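PDB 1QO8: probable fumarate reductase Ifc3 from Shewanella frigidimarina, which catalyses the essentially one-way reduction of fumarate to succinate in vitro, using FAD and four covalently bound c-type hemes. Local coordinates for residues D108-A113 with V273-V278; H282-A287 with K302-A307; H178-K183 with D226-S231. All coordinates share one frame; numbering follows the deposited sequence.

Contact 1 (D108-A113 with V273-V278). With FAD (flavin-adenine dinucleotide), chain G.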
# COMPACT_ATOMS: atom_id res chain seq x y z
N ASP A 108 15.15 -0.14 -21.79
CA ASP A 108 16.42 0.04 -22.58
C ASP A 108 16.53 1.41 -23.19
O ASP A 108 17.55 2.11 -22.99
CB ASP A 108 16.58 -1.26 -23.40
CG ASP A 108 16.91 -2.39 -22.39
OD1 ASP A 108 17.49 -2.13 -21.29
OD2 ASP A 108 16.61 -3.59 -22.57
N LYS A 109 15.45 2.01 -23.73
CA LYS A 109 15.51 3.40 -24.20
C LYS A 109 15.60 4.45 -23.11
O LYS A 109 16.17 5.54 -23.26
CB LYS A 109 14.29 3.75 -25.07
CG LYS A 109 14.46 3.36 -26.52
CD LYS A 109 13.12 3.22 -27.22
CE LYS A 109 13.32 2.55 -28.57
NZ LYS A 109 12.22 2.99 -29.46
N ILE A 110 15.04 4.13 -21.94
CA ILE A 110 15.16 5.04 -20.80
C ILE A 110 16.61 5.14 -20.34
O ILE A 110 17.16 6.18 -19.98
CB ILE A 110 14.18 4.54 -19.73
CG1 ILE A 110 12.73 4.86 -20.19
CG2 ILE A 110 14.43 5.18 -18.38
CD1 ILE A 110 11.71 4.19 -19.29
N GLN A 111 17.23 3.98 -20.17
CA GLN A 111 18.66 3.82 -19.86
C GLN A 111 19.56 4.62 -20.81
O GLN A 111 20.33 5.47 -20.33
CB GLN A 111 19.04 2.34 -20.06
CG GLN A 111 18.90 1.47 -18.84
CD GLN A 111 19.57 0.11 -18.99
OE1 GLN A 111 19.31 -0.70 -19.90
NE2 GLN A 111 20.48 -0.19 -18.04
N LYS A 112 19.33 4.43 -22.10
CA LYS A 112 20.05 5.23 -23.09
C LYS A 112 19.91 6.72 -22.87
O LYS A 112 20.94 7.41 -22.87
CB LYS A 112 19.55 4.91 -24.52
CG LYS A 112 20.50 4.01 -25.24
CD LYS A 112 19.88 2.87 -26.02
CE LYS A 112 20.98 1.88 -26.46
NZ LYS A 112 20.34 0.68 -27.10
N ALA A 113 18.68 7.20 -22.58
CA ALA A 113 18.54 8.66 -22.43
C ALA A 113 19.21 9.15 -21.15
O ALA A 113 19.67 10.28 -21.16
CB ALA A 113 17.06 9.11 -22.40
N VAL A 273 6.25 11.56 -18.78
CA VAL A 273 7.40 11.38 -17.91
C VAL A 273 7.35 9.91 -17.43
O VAL A 273 6.26 9.45 -17.04
CB VAL A 273 7.40 12.32 -16.71
CG1 VAL A 273 8.49 11.85 -15.73
CG2 VAL A 273 7.64 13.77 -17.12
N VAL A 274 8.48 9.22 -17.59
CA VAL A 274 8.57 7.80 -17.28
C VAL A 274 9.57 7.38 -16.22
O VAL A 274 9.61 6.28 -15.69
CB VAL A 274 8.85 7.04 -18.57
CG1 VAL A 274 7.70 6.99 -19.54
CG2 VAL A 274 10.11 7.58 -19.31
N LYS A 275 10.47 8.28 -15.76
CA LYS A 275 11.41 8.00 -14.73
C LYS A 275 11.94 9.26 -14.10
O LYS A 275 12.05 10.26 -14.81
CB LYS A 275 12.61 7.23 -15.40
CG LYS A 275 13.41 6.57 -14.27
CD LYS A 275 14.55 5.72 -14.81
CE LYS A 275 14.77 4.62 -13.76
NZ LYS A 275 16.06 4.84 -13.04
N LEU A 276 12.14 9.33 -12.82
CA LEU A 276 12.82 10.47 -12.21
C LEU A 276 14.32 10.05 -12.14
O LEU A 276 14.62 8.89 -11.79
CB LEU A 276 12.30 10.75 -10.81
CG LEU A 276 10.79 11.05 -10.67
CD1 LEU A 276 10.31 10.85 -9.24
CD2 LEU A 276 10.45 12.46 -11.14
N VAL A 277 15.20 10.97 -12.44
CA VAL A 277 16.64 10.61 -12.55
C VAL A 277 17.26 11.12 -11.26
O VAL A 277 17.13 12.29 -10.91
CB VAL A 277 17.32 11.30 -13.74
CG1 VAL A 277 18.82 10.85 -13.91
CG2 VAL A 277 16.52 11.01 -14.99
N VAL A 278 17.86 10.21 -10.51
CA VAL A 278 18.52 10.66 -9.26
C VAL A 278 20.04 10.58 -9.45
O VAL A 278 20.50 9.65 -10.13
CB VAL A 278 18.01 9.74 -8.15
CG1 VAL A 278 18.81 9.86 -6.85
CG2 VAL A 278 16.52 10.04 -7.91
PA FAD G . -5.32 16.16 -12.63
O1A FAD G . -6.25 17.31 -12.89
O2A FAD G . -5.68 14.89 -12.92
O5B FAD G . -4.24 16.37 -13.75
C5B FAD G . -2.97 15.60 -13.81
C4B FAD G . -2.26 15.93 -15.22
O4B FAD G . -1.00 15.11 -15.17
C3B FAD G . -3.05 15.30 -16.41
O3B FAD G . -3.53 16.10 -17.40
C2B FAD G . -2.27 13.98 -16.76
O2B FAD G . -2.32 13.59 -18.16
C1B FAD G . -0.89 14.45 -16.49
N9A FAD G . 0.05 13.35 -16.21
C8A FAD G . -0.18 12.18 -15.53
N7A FAD G . 0.84 11.38 -15.57
C5A FAD G . 1.81 12.03 -16.32
C6A FAD G . 3.13 11.64 -16.81
N6A FAD G . 3.70 10.50 -16.54
N1A FAD G . 3.78 12.61 -17.51
C2A FAD G . 3.19 13.79 -17.89
N3A FAD G . 1.97 14.22 -17.51
C4A FAD G . 1.34 13.28 -16.75
N1 FAD G . -12.90 17.80 -6.31
C2 FAD G . -13.30 18.90 -5.74
O2 FAD G . -12.83 19.45 -4.80
N3 FAD G . -14.41 19.65 -6.23
C4 FAD G . -15.04 19.13 -7.35
O4 FAD G . -16.02 19.67 -7.78
C4X FAD G . -14.61 17.85 -7.92
N5 FAD G . -15.27 17.33 -8.97
C5X FAD G . -14.84 16.19 -9.56
C6 FAD G . -15.57 15.71 -10.66
C7 FAD G . -15.15 14.56 -11.29
C7M FAD G . -15.86 13.98 -12.47
C8 FAD G . -13.95 13.91 -10.82
C8M FAD G . -13.44 12.70 -11.54
C9 FAD G . -13.22 14.40 -9.76
C9A FAD G . -13.63 15.54 -9.11
N10 FAD G . -12.98 16.12 -7.99
C10 FAD G . -13.43 17.23 -7.40
C1' FAD G . -11.56 15.75 -7.69
C2' FAD G . -10.61 16.87 -8.22
O2' FAD G . -11.23 17.19 -9.51
C3' FAD G . -9.30 16.13 -8.61
O3' FAD G . -8.72 15.48 -7.47
C4' FAD G . -8.21 17.24 -8.81
O4' FAD G . -8.66 17.96 -10.00
C5' FAD G . -6.89 16.48 -9.20
O5' FAD G . -5.99 17.62 -9.78
P FAD G . -4.52 17.38 -10.17
O1P FAD G . -4.03 18.74 -10.62
O2P FAD G . -3.98 16.75 -9.05
O3P FAD G . -4.61 16.35 -11.18
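Just ahead of V274 and K275, the two residues against which I110 rests, the carbonyl O of V273 accepts a hydrogen bond from N6A of the FAD adenine at 2.8 Å. The backbone N of V273 answers with a bond to N1A of the same ring at 3.0 Å and 166°. One residue thus pairs with N1A and N6A, an acceptor and a donor of adenine; these two bonds use main-chain atoms, while the valine side chain lies beside N1A.

Directly after V273 the strand 271-278 carries a classic beta bulge, in which V274 and K275 both face V288 of the next strand. Both start toward helix 107-115 at CB. I110 fits between them because its two branches diverge. CD1 packs against CG2 of V274 at 3.7 Å, whereas the CG2 branch of I110, anti to the backbone N, meets the aliphatic chain of K275 at CD, 3.6 Å away. The long lysine suits its place: CB and CD lie against CG2 of I110, and beyond CD the chain leads away from the helix. Y296 and V288 also touch I110, and W105 closes in from the adjoining loop.

An alanine in place of I110 would probably open a gap between helix and strand and deprive CG2 of V274 and CD of K275 of their apolar partners.

Between residues 108-113 and 273-278 the contact is therefore made by hydrocarbon, while the polar main-chain groups of V273, on the same strand, are used to recognise the cofactor.

Contact 2 (H282-A287 with K302-A307). With FAD (flavin-adenine dinucleotide), chain G.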
# COMPACT_ATOMS: atom_id res chain seq x y z
N HIS A 282 21.55 10.97 -3.87
CA HIS A 282 20.12 10.91 -3.62
C HIS A 282 19.38 12.19 -4.03
O HIS A 282 18.44 12.55 -3.34
CB HIS A 282 19.82 10.65 -2.13
CG HIS A 282 20.24 9.27 -1.74
ND1 HIS A 282 21.21 9.06 -0.78
CD2 HIS A 282 19.86 8.05 -2.19
CE1 HIS A 282 21.40 7.76 -0.64
NE2 HIS A 282 20.61 7.13 -1.49
N SER A 283 19.78 12.84 -5.09
CA SER A 283 19.18 14.08 -5.52
C SER A 283 18.42 13.84 -6.83
O SER A 283 19.00 13.16 -7.67
CB SER A 283 20.21 15.18 -5.82
OG SER A 283 20.42 15.90 -4.63
N VAL A 284 17.19 14.35 -6.89
CA VAL A 284 16.48 14.25 -8.17
C VAL A 284 17.09 15.34 -9.05
O VAL A 284 17.17 16.46 -8.54
CB VAL A 284 14.96 14.47 -8.06
CG1 VAL A 284 14.34 14.62 -9.45
CG2 VAL A 284 14.33 13.32 -7.30
N VAL A 285 17.50 14.95 -10.23
CA VAL A 285 18.11 15.93 -11.13
C VAL A 285 17.46 15.93 -12.51
O VAL A 285 18.07 16.58 -13.37
CB VAL A 285 19.62 15.69 -11.34
CG1 VAL A 285 20.39 15.97 -10.04
CG2 VAL A 285 19.93 14.28 -11.85
N GLY A 286 16.28 15.38 -12.72
CA GLY A 286 15.59 15.65 -14.03
C GLY A 286 14.78 14.35 -14.25
O GLY A 286 14.49 13.70 -13.25
N ALA A 287 14.43 14.01 -15.49
CA ALA A 287 13.42 12.97 -15.63
C ALA A 287 13.47 12.57 -17.08
O ALA A 287 13.83 13.45 -17.87
CB ALA A 287 12.05 13.67 -15.34
N LYS A 302 16.89 21.37 -11.72
CA LYS A 302 17.16 21.45 -10.31
C LYS A 302 15.91 21.10 -9.50
O LYS A 302 16.12 20.61 -8.39
CB LYS A 302 17.65 22.84 -9.91
CG LYS A 302 19.07 23.11 -10.42
CD LYS A 302 19.55 24.52 -9.96
CE LYS A 302 21.07 24.54 -9.71
NZ LYS A 302 21.45 25.35 -8.50
N SER A 303 14.68 21.43 -9.99
CA SER A 303 13.51 20.92 -9.25
C SER A 303 12.47 20.29 -10.20
O SER A 303 12.27 20.70 -11.36
CB SER A 303 12.89 22.05 -8.51
OG SER A 303 13.61 22.57 -7.44
N VAL A 304 11.82 19.25 -9.76
CA VAL A 304 10.82 18.45 -10.45
C VAL A 304 9.59 18.43 -9.51
O VAL A 304 9.68 18.20 -8.31
CB VAL A 304 11.29 17.03 -10.72
CG1 VAL A 304 10.21 16.29 -11.53
CG2 VAL A 304 12.58 16.96 -11.56
N VAL A 305 8.44 18.86 -10.02
CA VAL A 305 7.18 18.92 -9.26
C VAL A 305 6.23 17.87 -9.86
O VAL A 305 5.92 17.94 -11.06
CB VAL A 305 6.55 20.30 -9.39
CG1 VAL A 305 5.18 20.41 -8.69
CG2 VAL A 305 7.44 21.46 -8.94
N LEU A 306 5.91 16.84 -9.13
CA LEU A 306 4.91 15.87 -9.55
C LEU A 306 3.53 16.52 -9.43
O LEU A 306 3.23 16.97 -8.32
CB LEU A 306 4.94 14.63 -8.62
CG LEU A 306 6.29 13.88 -8.69
CD1 LEU A 306 6.35 12.61 -7.77
CD2 LEU A 306 6.65 13.51 -10.11
N ALA A 307 2.76 16.62 -10.50
CA ALA A 307 1.37 17.19 -10.32
C ALA A 307 0.54 16.31 -11.23
O ALA A 307 -0.17 16.82 -12.08
CB ALA A 307 1.32 18.59 -10.95
PA FAD G . -5.32 16.16 -12.63
O1A FAD G . -6.25 17.31 -12.89
O2A FAD G . -5.68 14.89 -12.92
O5B FAD G . -4.24 16.37 -13.75
C5B FAD G . -2.97 15.60 -13.81
C4B FAD G . -2.26 15.93 -15.22
O4B FAD G . -1.00 15.11 -15.17
C3B FAD G . -3.05 15.30 -16.41
O3B FAD G . -3.53 16.10 -17.40
C2B FAD G . -2.27 13.98 -16.76
O2B FAD G . -2.32 13.59 -18.16
C1B FAD G . -0.89 14.45 -16.49
N9A FAD G . 0.05 13.35 -16.21
C8A FAD G . -0.18 12.18 -15.53
N7A FAD G . 0.84 11.38 -15.57
C5A FAD G . 1.81 12.03 -16.32
C6A FAD G . 3.13 11.64 -16.81
N6A FAD G . 3.70 10.50 -16.54
N1A FAD G . 3.78 12.61 -17.51
C2A FAD G . 3.19 13.79 -17.89
N3A FAD G . 1.97 14.22 -17.51
C4A FAD G . 1.34 13.28 -16.75
N1 FAD G . -12.90 17.80 -6.31
C2 FAD G . -13.30 18.90 -5.74
O2 FAD G . -12.83 19.45 -4.80
N3 FAD G . -14.41 19.65 -6.23
C4 FAD G . -15.04 19.13 -7.35
O4 FAD G . -16.02 19.67 -7.78
C4X FAD G . -14.61 17.85 -7.92
N5 FAD G . -15.27 17.33 -8.97
C5X FAD G . -14.84 16.19 -9.56
C6 FAD G . -15.57 15.71 -10.66
C7 FAD G . -15.15 14.56 -11.29
C7M FAD G . -15.86 13.98 -12.47
C8 FAD G . -13.95 13.91 -10.82
C8M FAD G . -13.44 12.70 -11.54
C9 FAD G . -13.22 14.40 -9.76
C9A FAD G . -13.63 15.54 -9.11
N10 FAD G . -12.98 16.12 -7.99
C10 FAD G . -13.43 17.23 -7.40
C1' FAD G . -11.56 15.75 -7.69
C2' FAD G . -10.61 16.87 -8.22
O2' FAD G . -11.23 17.19 -9.51
C3' FAD G . -9.30 16.13 -8.61
O3' FAD G . -8.72 15.48 -7.47
C4' FAD G . -8.21 17.24 -8.81
O4' FAD G . -8.66 17.96 -10.00
C5' FAD G . -6.89 16.48 -9.20
O5' FAD G . -5.99 17.62 -9.78
P FAD G . -4.52 17.38 -10.17
O1P FAD G . -4.03 18.74 -10.62
O2P FAD G . -3.98 16.75 -9.05
O3P FAD G . -4.61 16.35 -11.18
O HOH W 1 18.40 18.78 -8.17
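V284 and V304 meet where two sheets of the FAD-binding domain come together: V284 belongs to strand 284-291 of a four-stranded mixed sheet, and V304 to strand 303-306 of the parallel five-stranded sheet of the Rossmann-type core. The chain leaves the first sheet by way of strand 295-301, turns a corner at K302 and enters the second, which explains how segments so close in sequence end up on different sheets. At the far end of strand 303-306, A307 belongs to the FAD pocket, its O lying 3.5 Å from C5B of the cofactor.

The apolar contact is small but well defined. CG1 of V284 lies 3.6 Å from CG2 of V304, and the two side chains cross at about a right angle. V284 holds CG1 anti to its own backbone N (chi1 169°); V304 uses its other branch, CG2, which stands anti to the carbonyl carbon. Branched valines suit both extended strands, filling the interface close to the main chain with little freedom to turn. L125, V127 and L276 also pack on V304, while V278 and L524 touch V284, making the pair part of a larger apolar cluster where the sheets meet.

The backbone contributes a further contact, because CG2 of V304 also approaches CA of G286 at 4.1 Å. With phi 149° and psi -156°, G286 has a conformation in which a beta carbon would collide with the preceding carbonyl O, so glycine is called for here.

Polar linkage is left to water. A single molecule donates to both carbonyls, reaching O of V284 at 2.7 Å and O of K302 at 2.9 Å.

Contact 3 (H178-K183 with D226-S231)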
# COMPACT_ATOMS: atom_id res chain seq x y z
N HIS A 178 -22.81 37.00 1.13
CA HIS A 178 -24.02 36.19 1.31
C HIS A 178 -24.40 36.06 2.78
O HIS A 178 -25.20 35.19 3.10
CB HIS A 178 -23.92 34.78 0.73
CG HIS A 178 -23.73 34.66 -0.74
ND1 HIS A 178 -22.51 34.92 -1.35
CD2 HIS A 178 -24.58 34.29 -1.73
CE1 HIS A 178 -22.62 34.71 -2.64
NE2 HIS A 178 -23.86 34.34 -2.91
N GLY A 179 -23.79 36.80 3.68
CA GLY A 179 -24.12 36.73 5.09
C GLY A 179 -23.74 35.41 5.75
O GLY A 179 -24.35 34.97 6.72
N VAL A 180 -22.72 34.75 5.20
CA VAL A 180 -22.28 33.48 5.75
C VAL A 180 -21.08 33.71 6.67
O VAL A 180 -20.04 34.24 6.28
CB VAL A 180 -21.99 32.49 4.61
CG1 VAL A 180 -21.19 31.32 5.16
CG2 VAL A 180 -23.25 32.01 3.94
N GLU A 181 -21.23 33.33 7.92
CA GLU A 181 -20.12 33.33 8.87
C GLU A 181 -19.40 31.99 8.82
O GLU A 181 -20.04 30.95 8.77
CB GLU A 181 -20.64 33.67 10.25
CG GLU A 181 -20.83 32.62 11.31
CD GLU A 181 -21.44 33.19 12.59
OE1 GLU A 181 -22.25 34.16 12.48
OE2 GLU A 181 -21.14 32.68 13.69
N ASP A 182 -18.08 31.98 8.78
CA ASP A 182 -17.31 30.74 8.71
C ASP A 182 -16.01 31.02 9.44
O ASP A 182 -15.74 32.18 9.73
CB ASP A 182 -17.08 30.35 7.26
CG ASP A 182 -16.48 28.98 6.98
OD1 ASP A 182 -16.46 28.14 7.92
OD2 ASP A 182 -16.09 28.76 5.79
N LYS A 183 -15.29 30.01 9.89
CA LYS A 183 -14.05 30.19 10.63
C LYS A 183 -13.08 29.11 10.14
O LYS A 183 -13.52 28.00 9.81
CB LYS A 183 -14.14 30.01 12.15
CG LYS A 183 -15.17 30.89 12.84
CD LYS A 183 -15.31 30.63 14.33
CE LYS A 183 -16.55 31.34 14.87
NZ LYS A 183 -16.17 32.70 15.38
N ASP A 226 -18.17 33.29 -8.24
CA ASP A 226 -19.09 34.03 -7.38
C ASP A 226 -20.21 33.23 -6.75
O ASP A 226 -20.83 33.77 -5.80
CB ASP A 226 -19.69 35.25 -8.14
CG ASP A 226 -18.70 36.38 -8.31
OD1 ASP A 226 -17.67 36.57 -7.62
OD2 ASP A 226 -18.90 37.20 -9.23
N ASP A 227 -20.64 32.08 -7.26
CA ASP A 227 -21.73 31.33 -6.67
C ASP A 227 -21.22 30.61 -5.41
O ASP A 227 -20.10 30.10 -5.38
CB ASP A 227 -22.39 30.38 -7.63
CG ASP A 227 -23.48 29.39 -7.31
OD1 ASP A 227 -23.28 28.24 -6.80
OD2 ASP A 227 -24.68 29.60 -7.69
N LEU A 228 -22.02 30.67 -4.34
CA LEU A 228 -21.65 30.08 -3.06
C LEU A 228 -22.70 29.05 -2.64
O LEU A 228 -23.88 29.38 -2.50
CB LEU A 228 -21.51 31.14 -1.95
CG LEU A 228 -21.13 30.60 -0.58
CD1 LEU A 228 -19.70 30.08 -0.51
CD2 LEU A 228 -21.26 31.66 0.53
N LYS A 229 -22.29 27.82 -2.41
CA LYS A 229 -23.16 26.75 -2.01
C LYS A 229 -22.45 25.91 -0.92
O LYS A 229 -21.27 26.05 -0.60
CB LYS A 229 -23.56 25.74 -3.12
CG LYS A 229 -24.55 26.35 -4.13
CD LYS A 229 -25.20 25.23 -4.95
CE LYS A 229 -26.46 25.71 -5.66
NZ LYS A 229 -26.06 26.41 -6.93
N ARG A 230 -23.33 25.02 -0.42
CA ARG A 230 -22.96 24.17 0.65
C ARG A 230 -22.69 22.80 0.06
O ARG A 230 -23.47 22.39 -0.81
CB ARG A 230 -24.06 24.02 1.74
CG ARG A 230 -23.42 23.19 2.88
CD ARG A 230 -24.18 23.29 4.19
NE ARG A 230 -24.41 24.63 4.66
CZ ARG A 230 -25.19 24.89 5.72
NH1 ARG A 230 -25.77 23.88 6.39
NH2 ARG A 230 -25.40 26.12 6.14
N SER A 231 -21.65 22.14 0.56
CA SER A 231 -21.38 20.80 0.13
C SER A 231 -21.33 19.87 1.36
O SER A 231 -21.04 20.34 2.45
CB SER A 231 -19.97 20.68 -0.48
OG SER A 231 -19.83 21.39 -1.68
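The irregular loop from H178 to K183 runs past strand 227-229, an outermost strand of a small three-stranded antiparallel sheet, with the CA atoms of H178 and L228 7.9 Å apart. The contact thus ties the loop between helices 173-177 and 184-194 to a strand at the surface of the FAD-binding domain. H178 is the first residue to leave helical geometry after helix 173-177. G179 follows with a positive phi of 68°, a conformation that favours glycine, and K183 occupies the N-cap position of helix 184-194. On the strand side, D226 and D227 both face R241, forming a classic beta bulge just before L228.

The principal side-chain contact is a CH-pi interaction. CB of L228 sits over one face of the H178 ring, 4.0 Å from its centroid and 16° off the ring normal, displaced toward CE1. The two side chains slide past each other in opposite directions, so CD2 of L228 reaches back to lie 4.0 Å from ND1 of H178. Leucine suits the place because it offers an aliphatic surface to a flat ring and a further methyl to the loop. At the ring's edge, near its plane, CE1 of H178 comes within 3.8 Å of O of D226.

Polar bonds fix the setting. ND1 of H178 is hydrogen-bonded to O of Q174 in the preceding helix, which restrains the ring's rotation; the amide NE2 of Q174 bonds OD1 of D226, so one glutamine serves both segments. Further along the loop, D182 makes a salt bridge with R238.

L228 extends toward the loop with CG anti to the backbone N (chi1 180°). There its CD2 methyl meets CG2 of V180 tip to tip at 4.0 Å.

How the contacts relate
Contacts 1 and 2 are neighbours, their centres about 13 Å apart, and are joined through the sheet that holds strands 271-278 and 284-291. V277 O lies 2.8 Å from V285 N, and V277 N is 2.9 Å from G286 O, both probable hydrogen bonds. Both contacts also touch FAD: contact 1 at the adenine, contact 2 at the ribose carbon C5B. Contact 3 is remote, its centre about 47 Å from that of contact 1 and about 39 Å from that of contact 2. Along the chain it is nested within the loop that contact 1 closes. Of the cofactor's two ends, the flavin is the nearer to contact 3, the side chain of L228 being about 13 Å from FAD.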